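Local coordinates for fructosyl amine: oxygen oxidoreductase (Aspergillus fumigatus, PDB 3DJE), which oxidatively deglycates fructosyl amino acids, using a covalently bound flavin and molecular oxygen as electron acceptor, at residues 300-306 with 331-336. Sequence-based numbering, arbitrary orientation.
Sequences FEKTQIP and FARICW. With FAD (flavin-adenine dinucleotide), chain C.
The indole of W336 serves F300 twice: its NE1 donates a 2.8 Å hydrogen bond to the backbone O of F300, and the rim of its six-membered ring is turned to the face of the phenyl group. The N-H bond is bent (134° at the hydrogen), and the oxygen lies well out of the indole plane. The two rings form an offset edge-to-face pair, with planes at 65° and centroids 5.9 Å apart. With F300 CG between its backbone N and carbonyl carbon (chi1 61°), the phenyl folds back over its own main chain and reaches I334, whose CD1 makes a CH-pi contact 4.1 Å from the ring centroid. K302 CB packs against the same CG1-CD1 branch of I334, 3.9 Å from CD1. Between the backbones, I334 N donates to K302 O at 3.2 Å, a nearly straight bond. Two waters bridge the backbones beside this bond: one accepts from K302 N and donates to I334 O, the other accepts from A332 N and lies 3.0 Å from T303 O, to which it can donate. Farther along, T303 CG2 lies 3.5 Å from F331 CE1, the two side chains crossing at about a right angle, while I305 CG2 packs on A332 CB. C335 turns away from the loop, and its SG is covalently joined to C8M of the FAD, the thioether flavin link known from the MSOX/MTOX family. R333 carries its guanidinium toward the flavin side as well, where NH1 donates to the carbonyls of S46 and N49. Strand 331-339 pairs antiparallel with 232-242; the loop leads from strand 295-297 into helix 307-320, with P306 at the N-cap, and I305 and P306 also touch T237 of strand 232-242.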
ATOM      1  N   PHE A 300      13.951   0.864  -5.961  1.00 18.50           N
ATOM      2  CA  PHE A 300      14.774  -0.314  -6.170  1.00 17.88           C
ATOM      3  C   PHE A 300      14.376  -1.411  -5.192  1.00 17.96           C
ATOM      4  O   PHE A 300      13.834  -1.127  -4.118  1.00 17.94           O
ATOM      5  CB  PHE A 300      16.271   0.019  -6.035  1.00 17.13           C
ATOM      6  CG  PHE A 300      16.667   0.537  -4.674  1.00 17.33           C
ATOM      7  CD1 PHE A 300      17.140  -0.337  -3.694  1.00 16.78           C
ATOM      8  CD2 PHE A 300      16.578   1.894  -4.382  1.00 18.32           C
ATOM      9  CE1 PHE A 300      17.517   0.136  -2.425  1.00 17.22           C
ATOM     10  CE2 PHE A 300      16.944   2.379  -3.115  1.00 18.10           C
ATOM     11  CZ  PHE A 300      17.412   1.491  -2.139  1.00 18.28           C
ATOM     12  N   GLU A 301      14.647  -2.658  -5.567  1.00 17.72           N
ATOM     13  CA  GLU A 301      14.362  -3.809  -4.716  1.00 18.31           C
ATOM     14  C   GLU A 301      15.491  -4.006  -3.698  1.00 17.74           C
ATOM     15  O   GLU A 301      16.674  -3.950  -4.051  1.00 17.86           O
ATOM     16  CB  GLU A 301      14.190  -5.082  -5.558  1.00 17.76           C
ATOM     17  CG  GLU A 301      13.800  -6.294  -4.715  1.00 19.81           C
ATOM     18  CD  GLU A 301      13.754  -7.625  -5.464  1.00 20.97           C
ATOM     19  OE1 GLU A 301      14.162  -7.715  -6.658  1.00 23.31           O
ATOM     20  OE2 GLU A 301      13.307  -8.602  -4.826  1.00 25.23           O
ATOM     21  N   LYS A 302      15.123  -4.220  -2.438  1.00 17.19           N
ATOM     22  CA  LYS A 302      16.105  -4.609  -1.423  1.00 16.68           C
ATOM     23  C   LYS A 302      15.453  -5.427  -0.312  1.00 16.07           C
ATOM     24  O   LYS A 302      14.484  -4.993   0.324  1.00 15.03           O
ATOM     25  CB  LYS A 302      16.862  -3.398  -0.861  1.00 17.70           C
ATOM     26  CG  LYS A 302      18.080  -3.806  -0.029  1.00 19.15           C
ATOM     27  CD  LYS A 302      19.296  -2.960  -0.329  1.00 24.24           C
ATOM     28  CE  LYS A 302      20.520  -3.526   0.366  1.00 26.20           C
ATOM     29  NZ  LYS A 302      21.259  -4.490  -0.499  1.00 28.24           N
ATOM     30  N   THR A 303      15.993  -6.615  -0.094  1.00 15.32           N
ATOM     31  CA  THR A 303      15.488  -7.522   0.913  1.00 15.79           C
ATOM     32  C   THR A 303      16.299  -7.348   2.219  1.00 15.05           C
ATOM     33  O   THR A 303      16.737  -8.318   2.850  1.00 14.87           O
ATOM     34  CB  THR A 303      15.475  -8.986   0.381  1.00 16.54           C
ATOM     35  OG1 THR A 303      14.949  -8.993  -0.961  1.00 20.03           O
ATOM     36  CG2 THR A 303      14.580  -9.830   1.224  1.00 18.14           C
ATOM     37  N   GLN A 304      16.464  -6.087   2.610  1.00 14.31           N
ATOM     38  CA  GLN A 304      17.093  -5.700   3.870  1.00 14.69           C
ATOM     39  C   GLN A 304      16.453  -4.372   4.250  1.00 14.69           C
ATOM     40  O   GLN A 304      15.732  -3.767   3.459  1.00 14.72           O
ATOM     41  CB  GLN A 304      18.610  -5.472   3.718  1.00 14.64           C
ATOM     42  CG  GLN A 304      19.466  -6.678   3.286  1.00 16.52           C
ATOM     43  CD  GLN A 304      19.423  -7.860   4.249  1.00 17.83           C
ATOM     44  OE1 GLN A 304      18.951  -7.755   5.383  1.00 18.58           O
ATOM     45  NE2 GLN A 304      19.913  -9.009   3.787  1.00 16.94           N
ATOM     46  N   ILE A 305      16.714  -3.913   5.467  1.00 14.92           N
ATOM     47  CA  ILE A 305      16.331  -2.558   5.844  1.00 15.30           C
ATOM     48  C   ILE A 305      17.562  -1.807   6.369  1.00 15.42           C
ATOM     49  O   ILE A 305      18.517  -2.454   6.788  1.00 15.62           O
ATOM     50  CB  ILE A 305      15.184  -2.539   6.882  1.00 15.55           C
ATOM     51  CG1 ILE A 305      15.576  -3.270   8.174  1.00 16.32           C
ATOM     52  CG2 ILE A 305      13.913  -3.161   6.272  1.00 15.15           C
ATOM     53  CD1 ILE A 305      14.602  -3.039   9.310  1.00 15.67           C
ATOM     54  N   PRO A 306      17.535  -0.461   6.335  1.00 15.86           N
ATOM     55  CA  PRO A 306      18.637   0.312   6.947  1.00 16.28           C
ATOM     56  C   PRO A 306      18.814  -0.035   8.419  1.00 17.75           C
ATOM     57  O   PRO A 306      17.830  -0.304   9.111  1.00 17.25           O
ATOM     58  CB  PRO A 306      18.161   1.762   6.808  1.00 16.18           C
ATOM     59  CG  PRO A 306      17.247   1.740   5.603  1.00 15.95           C
ATOM     60  CD  PRO A 306      16.522   0.431   5.742  1.00 15.34           C
ATOM     61  N   PHE A 331      13.117 -12.087   8.382  1.00 13.52           N
ATOM     62  CA  PHE A 331      12.898 -11.489   7.066  1.00 13.05           C
ATOM     63  C   PHE A 331      12.873  -9.973   7.235  1.00 12.47           C
ATOM     64  O   PHE A 331      12.443  -9.470   8.273  1.00 13.57           O
ATOM     65  CB  PHE A 331      11.571 -11.990   6.461  1.00 12.56           C
ATOM     66  CG  PHE A 331      11.255 -11.396   5.102  1.00 12.73           C
ATOM     67  CD1 PHE A 331      11.990 -11.760   3.983  1.00 14.43           C
ATOM     68  CD2 PHE A 331      10.219 -10.470   4.956  1.00 13.68           C
ATOM     69  CE1 PHE A 331      11.714 -11.209   2.713  1.00 14.35           C
ATOM     70  CE2 PHE A 331       9.935  -9.912   3.710  1.00 13.02           C
ATOM     71  CZ  PHE A 331      10.680 -10.278   2.586  1.00 13.97           C
ATOM     72  N   ALA A 332      13.343  -9.265   6.213  1.00 12.42           N
ATOM     73  CA  ALA A 332      13.294  -7.801   6.178  1.00 12.31           C
ATOM     74  C   ALA A 332      13.285  -7.296   4.750  1.00 12.74           C
ATOM     75  O   ALA A 332      13.979  -7.844   3.882  1.00 13.86           O
ATOM     76  CB  ALA A 332      14.489  -7.201   6.931  1.00 12.70           C
ATOM     77  N   ARG A 333      12.519  -6.239   4.500  1.00 12.75           N
ATOM     78  CA  ARG A 333      12.569  -5.588   3.196  1.00 12.59           C
ATOM     79  C   ARG A 333      12.090  -4.153   3.220  1.00 12.88           C
ATOM     80  O   ARG A 333      11.386  -3.726   4.139  1.00 12.61           O
ATOM     81  CB  ARG A 333      11.771  -6.363   2.139  1.00 13.00           C
ATOM     82  CG  ARG A 333      10.256  -6.122   2.144  1.00 12.64           C
ATOM     83  CD  ARG A 333       9.737  -6.710   0.864  1.00 13.89           C
ATOM     84  NE  ARG A 333       8.277  -6.710   0.685  1.00 14.00           N
ATOM     85  CZ  ARG A 333       7.650  -5.966  -0.226  1.00 16.63           C
ATOM     86  NH1 ARG A 333       6.341  -6.081  -0.383  1.00 15.66           N
ATOM     87  NH2 ARG A 333       8.333  -5.114  -0.989  1.00 15.16           N
ATOM     88  N   ILE A 334      12.477  -3.424   2.183  1.00 12.06           N
ATOM     89  CA  ILE A 334      11.847  -2.135   1.891  1.00 11.32           C
ATOM     90  C   ILE A 334      10.646  -2.349   0.944  1.00 11.95           C
ATOM     91  O   ILE A 334      10.594  -3.324   0.170  1.00 11.84           O
ATOM     92  CB  ILE A 334      12.853  -1.106   1.349  1.00 12.27           C
ATOM     93  CG1 ILE A 334      13.378  -1.516  -0.033  1.00 11.45           C
ATOM     94  CG2 ILE A 334      14.030  -0.940   2.372  1.00 11.22           C
ATOM     95  CD1 ILE A 334      14.302  -0.463  -0.684  1.00 12.20           C
ATOM     96  N   CYS A 335       9.691  -1.433   1.032  1.00 11.76           N
ATOM     97  CA  CYS A 335       8.407  -1.568   0.376  1.00 11.80           C
ATOM     98  C   CYS A 335       8.027  -0.185  -0.153  1.00 11.57           C
ATOM     99  O   CYS A 335       8.025   0.790   0.613  1.00 10.81           O
ATOM    100  CB  CYS A 335       7.415  -2.033   1.448  1.00 11.65           C
ATOM    101  SG  CYS A 335       5.676  -1.995   1.016  1.00 14.40           S
ATOM    102  N   TRP A 336       7.728  -0.097  -1.455  1.00 11.32           N
ATOM    103  CA  TRP A 336       7.562   1.193  -2.129  1.00 11.39           C
ATOM    104  C   TRP A 336       6.134   1.498  -2.520  1.00 11.45           C
ATOM    105  O   TRP A 336       5.405   0.607  -2.965  1.00 12.08           O
ATOM    106  CB  TRP A 336       8.359   1.216  -3.427  1.00 11.82           C
ATOM    107  CG  TRP A 336       9.848   1.296  -3.255  1.00 11.83           C
ATOM    108  CD1 TRP A 336      10.707   0.256  -3.112  1.00 13.72           C
ATOM    109  CD2 TRP A 336      10.637   2.488  -3.239  1.00 13.38           C
ATOM    110  NE1 TRP A 336      12.002   0.722  -2.999  1.00 14.42           N
ATOM    111  CE2 TRP A 336      11.984   2.090  -3.070  1.00 13.01           C
ATOM    112  CE3 TRP A 336      10.334   3.862  -3.341  1.00 14.25           C
ATOM    113  CZ2 TRP A 336      13.042   3.015  -3.011  1.00 13.61           C
ATOM    114  CZ3 TRP A 336      11.388   4.785  -3.276  1.00 14.41           C
ATOM    115  CH2 TRP A 336      12.727   4.348  -3.104  1.00 12.84           C
TER
HETATM  116  PA  FAD C 500       2.086  -2.271  -6.293  1.00  9.66           P
HETATM  117  O1A FAD C 500       1.182  -3.232  -5.652  1.00 10.32           O
HETATM  118  O2A FAD C 500       3.433  -2.040  -5.685  1.00  9.99           O
HETATM  119  O5B FAD C 500       2.199  -2.769  -7.790  1.00 10.46           O
HETATM  120  C5B FAD C 500       3.087  -2.177  -8.742  1.00 10.37           C
HETATM  121  C4B FAD C 500       3.378  -3.249  -9.800  1.00 11.02           C
HETATM  122  O4B FAD C 500       4.075  -2.526 -10.832  1.00  9.92           O
HETATM  123  C3B FAD C 500       4.376  -4.266  -9.201  1.00 11.02           C
HETATM  124  O3B FAD C 500       3.830  -5.596  -9.212  1.00 12.08           O
HETATM  125  C2B FAD C 500       5.576  -4.130 -10.152  1.00  9.60           C
HETATM  126  O2B FAD C 500       6.213  -5.415 -10.435  1.00 12.18           O
HETATM  127  C1B FAD C 500       4.929  -3.470 -11.402  1.00 11.05           C
HETATM  128  N9A FAD C 500       6.029  -2.943 -12.267  1.00 10.58           N
HETATM  129  C8A FAD C 500       7.164  -2.314 -11.896  1.00 10.90           C
HETATM  130  N7A FAD C 500       7.905  -2.066 -12.996  1.00  9.14           N
HETATM  131  C5A FAD C 500       7.234  -2.541 -14.056  1.00  8.71           C
HETATM  132  C6A FAD C 500       7.498  -2.590 -15.429  1.00  9.40           C
HETATM  133  N6A FAD C 500       8.656  -2.087 -15.917  1.00 10.29           N
HETATM  134  N1A FAD C 500       6.586  -3.155 -16.244  1.00  9.55           N
HETATM  135  C2A FAD C 500       5.443  -3.664 -15.768  1.00  9.77           C
HETATM  136  N3A FAD C 500       5.161  -3.637 -14.461  1.00  8.96           N
HETATM  137  C4A FAD C 500       6.043  -3.082 -13.596  1.00  8.87           C
HETATM  138  N1  FAD C 500      -2.053  -0.079   2.572  1.00  9.29           N
HETATM  139  C2  FAD C 500      -3.184  -0.399   3.320  1.00  9.88           C
HETATM  140  O2  FAD C 500      -4.320  -0.238   2.871  1.00 10.41           O
HETATM  141  N3  FAD C 500      -3.018  -0.907   4.609  1.00  9.88           N
HETATM  142  C4  FAD C 500      -1.758  -1.090   5.170  1.00 11.21           C
HETATM  143  O4  FAD C 500      -1.650  -1.546   6.314  1.00 10.70           O
HETATM  144  C4X FAD C 500      -0.628  -0.745   4.412  1.00 10.49           C
HETATM  145  N5  FAD C 500       0.648  -0.899   4.948  1.00 11.11           N
HETATM  146  C5X FAD C 500       1.760  -0.723   4.128  1.00  9.98           C
HETATM  147  C6  FAD C 500       3.012  -1.085   4.618  1.00 11.30           C
HETATM  148  C7  FAD C 500       4.137  -0.967   3.812  1.00 11.37           C
HETATM  149  C7M FAD C 500       5.494  -1.358   4.414  1.00 11.77           C
HETATM  150  C8  FAD C 500       4.015  -0.511   2.500  1.00 10.75           C
HETATM  151  C8M FAD C 500       5.260  -0.455   1.583  1.00 11.57           C
HETATM  152  C9  FAD C 500       2.749  -0.165   2.007  1.00 10.37           C
HETATM  153  C9A FAD C 500       1.611  -0.281   2.816  1.00  9.09           C
HETATM  154  N10 FAD C 500       0.329   0.072   2.353  1.00  9.79           N
HETATM  155  C10 FAD C 500      -0.791  -0.245   3.122  1.00  9.91           C
HETATM  156  C1' FAD C 500       0.160   0.752   1.061  1.00  8.36           C
HETATM  157  C2' FAD C 500      -0.172  -0.271  -0.026  1.00  8.62           C
HETATM  158  O2' FAD C 500       0.656  -1.443   0.134  1.00  9.46           O
HETATM  159  C3' FAD C 500       0.057   0.362  -1.396  1.00  7.33           C
HETATM  160  O3' FAD C 500      -0.560   1.666  -1.423  1.00  9.64           O
HETATM  161  C4' FAD C 500      -0.561  -0.466  -2.527  1.00  8.43           C
HETATM  162  O4' FAD C 500      -0.261  -1.855  -2.392  1.00  9.75           O
HETATM  163  C5' FAD C 500      -0.008   0.038  -3.866  1.00  9.58           C
HETATM  164  O5' FAD C 500      -0.620  -0.690  -4.944  1.00  8.86           O
HETATM  165  P   FAD C 500      -0.163  -0.417  -6.457  1.00  9.27           P
HETATM  166  O1P FAD C 500      -0.255   1.047  -6.735  1.00  9.53           O
HETATM  167  O2P FAD C 500      -0.914  -1.386  -7.281  1.00  9.14           O
HETATM  168  O3P FAD C 500       1.389  -0.832  -6.498  1.00  9.07           O
HETATM  169  O   HOH W   1      12.205  -4.308  -1.968  1.00 13.73           O
HETATM  170  O   HOH W   2      15.463 -10.471   4.552  1.00 17.19           O